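Local structure of Myo-inositol 2-dehydrogenase (Thermotoga maritima, 3EZY) at residues Tyr53-Pro56 / His57-Ile60; Leu80-Ala83 / Cys84-Lys88; Glu109-Lys113 / Ala114-Leu118. The protein catalyses the NAD(+)-dependent oxidation of myo-inositol to scyllo-inosose, and so probably serves in a myo-inositol degradation pathway. All coordinates share one frame; numbering follows the deposited sequence. Where two conformers were deposited one is given.

Contact 1: residues Tyr53-Pro56 / His57-Ile60; sequences YKDP and HELI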
loop_
_atom_site.group_PDB
_atom_site.type_symbol
_atom_site.label_atom_id
_atom_site.label_comp_id
_atom_site.label_asym_id
_atom_site.label_seq_id
_atom_site.Cartn_x
_atom_site.Cartn_y
_atom_site.Cartn_z
ATOM N N TYR A 53 -9.156 19.077 45.235
ATOM C CA TYR A 53 -9.231 18.377 46.514
ATOM C C TYR A 53 -8.086 17.404 46.715
ATOM O O TYR A 53 -7.851 16.534 45.869
ATOM C CB TYR A 53 -10.540 17.571 46.581
ATOM C CG TYR A 53 -11.803 18.392 46.605
ATOM C CD1 TYR A 53 -12.182 19.092 47.766
ATOM C CD2 TYR A 53 -12.649 18.425 45.517
ATOM C CE1 TYR A 53 -13.362 19.827 47.811
ATOM C CE2 TYR A 53 -13.826 19.164 45.543
ATOM C CZ TYR A 53 -14.175 19.864 46.703
ATOM O OH TYR A 53 -15.351 20.591 46.754
ATOM N N LYS A 54 -7.407 17.501 47.855
ATOM C CA LYS A 54 -6.394 16.515 48.230
ATOM C C LYS A 54 -7.014 15.164 48.537
ATOM O O LYS A 54 -6.473 14.119 48.184
ATOM C CB LYS A 54 -5.597 16.973 49.461
ATOM C CG LYS A 54 -4.561 18.007 49.162
ATOM C CD LYS A 54 -3.796 18.393 50.446
ATOM C CE LYS A 54 -3.549 17.145 51.323
ATOM N NZ LYS A 54 -2.222 17.253 52.040
ATOM N N ASP A 55 -8.172 15.184 49.169
ATOM C CA ASP A 55 -8.856 13.942 49.532
ATOM C C ASP A 55 -9.947 13.652 48.507
ATOM O O ASP A 55 -10.853 14.438 48.359
ATOM C CB ASP A 55 -9.484 14.148 50.904
ATOM C CG ASP A 55 -10.303 12.954 51.363
ATOM O OD1 ASP A 55 -10.413 11.948 50.605
ATOM O OD2 ASP A 55 -10.838 13.038 52.497
ATOM N N PRO A 56 -9.862 12.524 47.793
ATOM C CA PRO A 56 -10.824 12.275 46.696
ATOM C C PRO A 56 -12.257 12.106 47.172
ATOM O O PRO A 56 -13.202 12.319 46.388
ATOM C CB PRO A 56 -10.364 10.936 46.093
ATOM C CG PRO A 56 -9.434 10.314 47.116
ATOM C CD PRO A 56 -8.815 11.485 47.877
ATOM N N HIS A 57 -12.416 11.701 48.424
ATOM C CA HIS A 57 -13.744 11.533 49.055
ATOM C C HIS A 57 -14.482 12.857 49.192
ATOM O O HIS A 57 -15.691 12.922 49.010
ATOM C CB HIS A 57 -13.624 10.815 50.392
ATOM C CG HIS A 57 -13.302 9.366 50.247
ATOM N ND1 HIS A 57 -14.269 8.423 49.961
ATOM C CD2 HIS A 57 -12.119 8.701 50.288
ATOM C CE1 HIS A 57 -13.700 7.234 49.856
ATOM N NE2 HIS A 57 -12.398 7.372 50.052
ATOM N N GLU A 58 -13.739 13.920 49.482
ATOM C CA GLU A 58 -14.294 15.266 49.407
ATOM C C GLU A 58 -14.767 15.614 47.985
ATOM O O GLU A 58 -15.774 16.304 47.799
ATOM C CB GLU A 58 -13.280 16.295 49.889
ATOM C CG GLU A 58 -12.796 16.081 51.332
ATOM C CD GLU A 58 -13.932 16.020 52.356
ATOM O OE1 GLU A 58 -15.078 16.380 52.017
ATOM O OE2 GLU A 58 -13.675 15.607 53.515
ATOM N N LEU A 59 -14.027 15.179 46.965
ATOM C CA LEU A 59 -14.498 15.401 45.598
ATOM C C LEU A 59 -15.828 14.654 45.341
ATOM O O LEU A 59 -16.819 15.198 44.810
ATOM C CB LEU A 59 -13.395 14.986 44.569
ATOM C CG LEU A 59 -13.760 15.202 43.082
ATOM C CD1 LEU A 59 -12.530 15.537 42.201
ATOM C CD2 LEU A 59 -14.554 14.000 42.499
ATOM N N ILE A 60 -15.847 13.380 45.665
ATOM C CA ILE A 60 -17.035 12.569 45.444
ATOM C C ILE A 60 -18.279 13.100 46.176
ATOM O O ILE A 60 -19.393 13.015 45.656
ATOM C CB ILE A 60 -16.741 11.115 45.863
ATOM C CG1 ILE A 60 -15.760 10.495 44.850
ATOM C CG2 ILE A 60 -18.042 10.320 46.044
ATOM C CD1 ILE A 60 -14.988 9.327 45.383
#
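The carboxylate of Asp55 reaches forward to the backbone of His57 and caps the first turn of helix 56-61, the short helix that follows strand 51-53 in the Rossmann fold. Asp55 is the N-cap: OD1 accepts from His57 N at 3.0 Å, the donor standing well above the carboxylate plane, 55° out of it. The torsion that makes this possible places CG opposite the backbone N of Asp55 (chi1 176°) and turns OD1 toward His57 N. Its main-chain O adds a weak bond from Glu58 N, and the regular helical pattern begins with Ile60 N, which donates to Pro56 O at 2.9 Å. Proline suits the first helical turn because nitrogens there need no acceptor within the helix, which makes its missing hydrogen costless, and because its ring holds phi near the helical value.

OD1 also lies in the plane of the His57 imidazole, at its edge, with the carboxylate and ring planes 69° apart. Glu58 lays CG beside the Asp55 carboxylate. In this conformer Glu58 OE2 lies 4.0 Å from Asp55 OD2, but the approach is doubtful because the glutamate is exposed and mobile.

Farther out, the ring of Tyr53 lies against the helix from the strand end, with Leu59 N and Glu58 O over one face, both offset toward the rim. Its hydroxyl bonds to Asp62, just past the helix, which fixes the outer end of the ring. Leu59, Pro56 and Ile60 turn apolar groups to Ile8 of strand 3-8, as suits the buried side of the helix. Beside the tyrosine, Leu59 CB sits 3.6 Å from Tyr53 CD2.

Contact 2: residues Leu80-Ala83 / Cys84-Lys88; sequences LVIA and CAKAK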
loop_
_atom_site.group_PDB
_atom_site.type_symbol
_atom_site.label_atom_id
_atom_site.label_comp_id
_atom_site.label_asym_id
_atom_site.label_seq_id
_atom_site.Cartn_x
_atom_site.Cartn_y
_atom_site.Cartn_z
ATOM N N LEU A 80 -12.906 3.904 45.756
ATOM C CA LEU A 80 -13.461 5.093 45.172
ATOM C C LEU A 80 -14.735 4.839 44.425
ATOM O O LEU A 80 -15.665 5.633 44.527
ATOM C CB LEU A 80 -12.449 5.791 44.253
ATOM C CG LEU A 80 -11.228 6.281 45.058
ATOM C CD1 LEU A 80 -10.131 6.806 44.138
ATOM C CD2 LEU A 80 -11.728 7.353 46.079
ATOM N N VAL A 81 -14.796 3.761 43.643
ATOM C CA VAL A 81 -16.027 3.508 42.872
ATOM C C VAL A 81 -17.198 3.165 43.835
ATOM O O VAL A 81 -18.342 3.559 43.612
ATOM C CB VAL A 81 -15.816 2.374 41.847
ATOM C CG1 VAL A 81 -17.205 1.821 41.359
ATOM C CG2 VAL A 81 -14.979 2.873 40.658
ATOM N N ILE A 82 -16.918 2.405 44.886
ATOM C CA ILE A 82 -18.012 2.101 45.845
ATOM C C ILE A 82 -18.491 3.366 46.583
ATOM O O ILE A 82 -19.690 3.570 46.796
ATOM C CB ILE A 82 -17.613 0.976 46.832
ATOM C CG1 ILE A 82 -17.409 -0.327 46.062
ATOM C CG2 ILE A 82 -18.701 0.825 47.961
ATOM C CD1 ILE A 82 -16.778 -1.416 46.854
ATOM N N ALA A 83 -17.545 4.227 46.927
ATOM C CA ALA A 83 -17.819 5.551 47.458
ATOM C C ALA A 83 -18.662 6.414 46.497
ATOM O O ALA A 83 -19.593 7.114 46.929
ATOM C CB ALA A 83 -16.468 6.268 47.790
ATOM N N CYS A 84 -18.386 6.389 45.189
ATOM C CA CYS A 84 -19.317 7.079 44.271
ATOM C C CYS A 84 -20.733 6.488 44.362
ATOM O O CYS A 84 -21.721 7.221 44.276
ATOM C CB CYS A 84 -18.857 7.020 42.800
ATOM S SG CYS A 84 -17.290 7.826 42.472
ATOM N N ALA A 85 -20.864 5.171 44.442
ATOM C CA ALA A 85 -22.225 4.602 44.470
ATOM C C ALA A 85 -22.976 5.070 45.747
ATOM O O ALA A 85 -24.130 5.488 45.688
ATOM C CB ALA A 85 -22.190 3.074 44.394
ATOM N N LYS A 86 -22.280 5.074 46.873
ATOM C CA LYS A 86 -22.866 5.508 48.152
ATOM C C LYS A 86 -23.211 6.982 48.088
ATOM O O LYS A 86 -24.163 7.424 48.722
ATOM C CB LYS A 86 -21.905 5.207 49.303
ATOM C CG LYS A 86 -21.508 3.722 49.412
ATOM C CD LYS A 86 -22.693 2.850 49.849
ATOM C CE LYS A 86 -22.283 1.438 50.296
ATOM N NZ LYS A 86 -20.939 1.414 50.967
ATOM N N ALA A 87 -22.464 7.756 47.293
ATOM C CA ALA A 87 -22.800 9.164 47.116
ATOM C C ALA A 87 -23.791 9.416 45.984
ATOM O O ALA A 87 -24.108 10.558 45.694
ATOM C CB ALA A 87 -21.549 9.997 46.909
ATOM N N LYS A 88 -24.240 8.348 45.323
ATOM C CA LYS A 88 -25.156 8.416 44.175
ATOM C C LYS A 88 -24.593 9.260 43.031
ATOM O O LYS A 88 -25.305 10.092 42.424
ATOM C CB LYS A 88 -26.563 8.886 44.581
ATOM C CG LYS A 88 -27.635 8.774 43.470
ATOM C CD LYS A 88 -29.057 8.991 44.050
ATOM C CE LYS A 88 -30.160 9.075 42.970
ATOM N NZ LYS A 88 -30.241 10.423 42.284
#
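Ile82 and Lys86, one turn apart on helix 77-86, lie side by side and point the same way; the helix is the crossover of the beta-alpha-beta unit running from strand 67-70 to strand 90-94. Lys86 bends at chi2 (-69°) and again at chi4 (33°), and the two bends together bring NZ to 3.8 Å from Ile82 CG2. Its CG also leans on the carbonyl, 3.2 Å from Ile82 O, the acceptor for Lys86 N. The length of lysine suits such a margin: the chain runs alongside the isoleucine while the ammonium group approaches Glu110 of helix 101-114 in a long, weak ion pair.

The backbone beneath is regular, with Cys84 N, Ala85 N, Lys86 N and Ala87 N donating to Leu80 O, Val81 O, Ile82 O and Ala83 O respectively. The helix then ends in a Schellman motif, in which Lys88 takes positive phi and its N turns back to Ala85 O.

Small residues mark where neighbours come close: Ala83 meets His57 and Ala87 meets Ile60 of helix 56-61, while Ala85 faces Ala114 of helix 101-114. Val81 and Cys84 turn to Val91 on strand 90-94, small, largely apolar groups suited to the sheet face. With its sulfur opposite the carbonyl carbon (chi1 -62°), Cys84 brings SG back along the helix to 3.4 Å from Leu80 O.

Contact 3: residues Glu109-Lys113 / Ala114-Leu118; sequences EETKK and ADVIL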
loop_
_atom_site.group_PDB
_atom_site.type_symbol
_atom_site.label_atom_id
_atom_site.label_comp_id
_atom_site.label_asym_id
_atom_site.label_seq_id
_atom_site.Cartn_x
_atom_site.Cartn_y
_atom_site.Cartn_z
ATOM N N GLU A 109 -22.063 -4.703 42.142
ATOM C CA GLU A 109 -23.201 -4.725 43.104
ATOM C C GLU A 109 -23.626 -3.355 43.657
ATOM O O GLU A 109 -24.793 -2.991 43.636
ATOM C CB GLU A 109 -22.819 -5.567 44.312
ATOM C CG GLU A 109 -23.928 -6.459 44.836
ATOM C CD GLU A 109 -23.647 -7.947 44.522
ATOM O OE1 GLU A 109 -22.448 -8.268 44.286
ATOM O OE2 GLU A 109 -24.612 -8.776 44.527
ATOM N N GLU A 110 -22.667 -2.602 44.184
ATOM C CA GLU A 110 -22.973 -1.283 44.799
ATOM C C GLU A 110 -23.460 -0.226 43.818
ATOM O O GLU A 110 -24.422 0.515 44.099
ATOM C CB GLU A 110 -21.773 -0.771 45.585
ATOM C CG GLU A 110 -21.308 -1.776 46.607
ATOM C CD GLU A 110 -22.186 -1.732 47.856
ATOM O OE1 GLU A 110 -22.636 -0.628 48.195
ATOM O OE2 GLU A 110 -22.441 -2.794 48.469
ATOM N N THR A 111 -22.840 -0.150 42.653
ATOM C CA THR A 111 -23.316 0.818 41.686
ATOM C C THR A 111 -24.723 0.426 41.240
ATOM O O THR A 111 -25.587 1.287 41.072
ATOM C CB THR A 111 -22.351 0.966 40.450
ATOM O OG1 THR A 111 -22.008 -0.319 39.948
ATOM C CG2 THR A 111 -21.041 1.672 40.855
ATOM N N LYS A 112 -24.962 -0.871 41.045
ATOM C CA LYS A 112 -26.295 -1.326 40.625
ATOM C C LYS A 112 -27.324 -1.018 41.710
ATOM O O LYS A 112 -28.396 -0.511 41.432
ATOM C CB LYS A 112 -26.277 -2.826 40.308
ATOM C CG LYS A 112 -27.609 -3.357 39.778
ATOM C CD LYS A 112 -27.528 -4.863 39.510
ATOM C CE LYS A 112 -28.792 -5.367 38.802
ATOM N NZ LYS A 112 -29.868 -5.857 39.730
ATOM N N LYS A 113 -26.969 -1.295 42.966
ATOM C CA LYS A 113 -27.823 -0.933 44.094
ATOM C C LYS A 113 -28.141 0.559 44.051
ATOM O O LYS A 113 -29.300 0.937 44.123
ATOM C CB LYS A 113 -27.129 -1.254 45.420
ATOM C CG LYS A 113 -28.071 -1.603 46.556
ATOM C CD LYS A 113 -27.936 -3.091 46.910
ATOM C CE LYS A 113 -26.612 -3.355 47.645
ATOM N NZ LYS A 113 -26.348 -2.276 48.652
ATOM N N ALA A 114 -27.113 1.407 43.947
ATOM C CA ALA A 114 -27.319 2.866 43.941
ATOM C C ALA A 114 -28.000 3.370 42.666
ATOM O O ALA A 114 -28.362 4.528 42.564
ATOM C CB ALA A 114 -25.982 3.629 44.166
ATOM N N ASP A 115 -28.153 2.500 41.683
ATOM C CA ASP A 115 -28.715 2.886 40.407
ATOM C C ASP A 115 -27.884 3.966 39.712
ATOM O O ASP A 115 -28.469 4.912 39.165
ATOM C CB ASP A 115 -30.154 3.394 40.566
ATOM C CG ASP A 115 -30.899 3.429 39.234
ATOM O OD1 ASP A 115 -30.740 2.448 38.470
ATOM O OD2 ASP A 115 -31.635 4.409 38.954
ATOM N N VAL A 116 -26.551 3.861 39.744
ATOM C CA VAL A 116 -25.714 4.810 38.968
ATOM C C VAL A 116 -24.901 4.000 37.969
ATOM O O VAL A 116 -24.641 2.820 38.216
ATOM C CB VAL A 116 -24.711 5.583 39.855
ATOM C CG1 VAL A 116 -25.453 6.480 40.889
ATOM C CG2 VAL A 116 -23.785 4.618 40.536
ATOM N N ILE A 117 -24.494 4.646 36.874
ATOM C CA ILE A 117 -23.653 4.062 35.824
ATOM C C ILE A 117 -22.275 3.695 36.350
ATOM O O ILE A 117 -21.656 4.467 37.077
ATOM C CB ILE A 117 -23.479 5.101 34.678
ATOM C CG1 ILE A 117 -24.800 5.323 33.974
ATOM C CG2 ILE A 117 -22.460 4.697 33.669
ATOM C CD1 ILE A 117 -24.726 6.515 33.021
ATOM N N LEU A 118 -21.810 2.515 35.953
ATOM C CA LEU A 118 -20.415 2.114 36.069
ATOM C C LEU A 118 -19.885 1.859 34.645
ATOM O O LEU A 118 -20.305 0.920 33.986
ATOM C CB LEU A 118 -20.238 0.859 36.936
ATOM C CG LEU A 118 -18.795 0.293 36.997
ATOM C CD1 LEU A 118 -17.784 1.399 37.365
ATOM C CD2 LEU A 118 -18.691 -0.881 37.994
#
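A Schellman motif ends helix 101-114 and turns the chain of the Rossmann fold toward strand 118-121. Thr111 O accepts from Val116 N, five residues on, at 3.1 Å and close to straight (163°). Within this wrap, Asp115 takes positive phi (60°), and its N donates to Lys112 O at 3.0 Å. Aspartate tolerates this left-handed backbone better than a beta-branched residue would. Just before it, Ala114 N closes the last regular turn on Glu110 O at 2.8 Å.

The turn folds apolar side chains back over Thr111, which crosses both Val116 and Leu118 at about a right angle. Thr111 CB packs against Val116 CG2 at 3.9 Å, while Leu118 brings CD2 alongside the hydroxyl. With OG1 lying between the backbone N and the carbonyl carbon (chi1 48°), the buried hydroxyl can bond to Met107 O one turn back, so threonine gives the interior a methyl without stranding its oxygen. Replacing it with an alanine would probably leave a gap beneath Val116 and Leu118 and take a side-chain partner from Met107 O.

On the helix's outer flank Lys113 curls back to Glu110 in a long salt bridge, although the stronger mate of Glu110 is Arg106. On the inner side, Leu118 CB rests 3.7 Å from Thr111 OG1.

In the fold
All three contacts belong to the NAD-binding Rossmann domain, and contact 2 stands between the others. Its centre is about 12 Å from that of contact 1 and about 8 Å from that of contact 3, whereas contacts 1 and 3 come no nearer than about 10 Å between atoms. Towards contact 1, helix 77-86 offers Leu80 CD2 to Pro56 CB at 3.8 Å; towards contact 3, Ala85 CB meets Glu110 O at 3.4 Å. Three neighbouring helices thus pack in a row beside the parallel sheet. Pro56 and Leu80 lie near, without touching, a glycine-rich turn that fits the GxGxxG pattern and probably serves the dinucleotide.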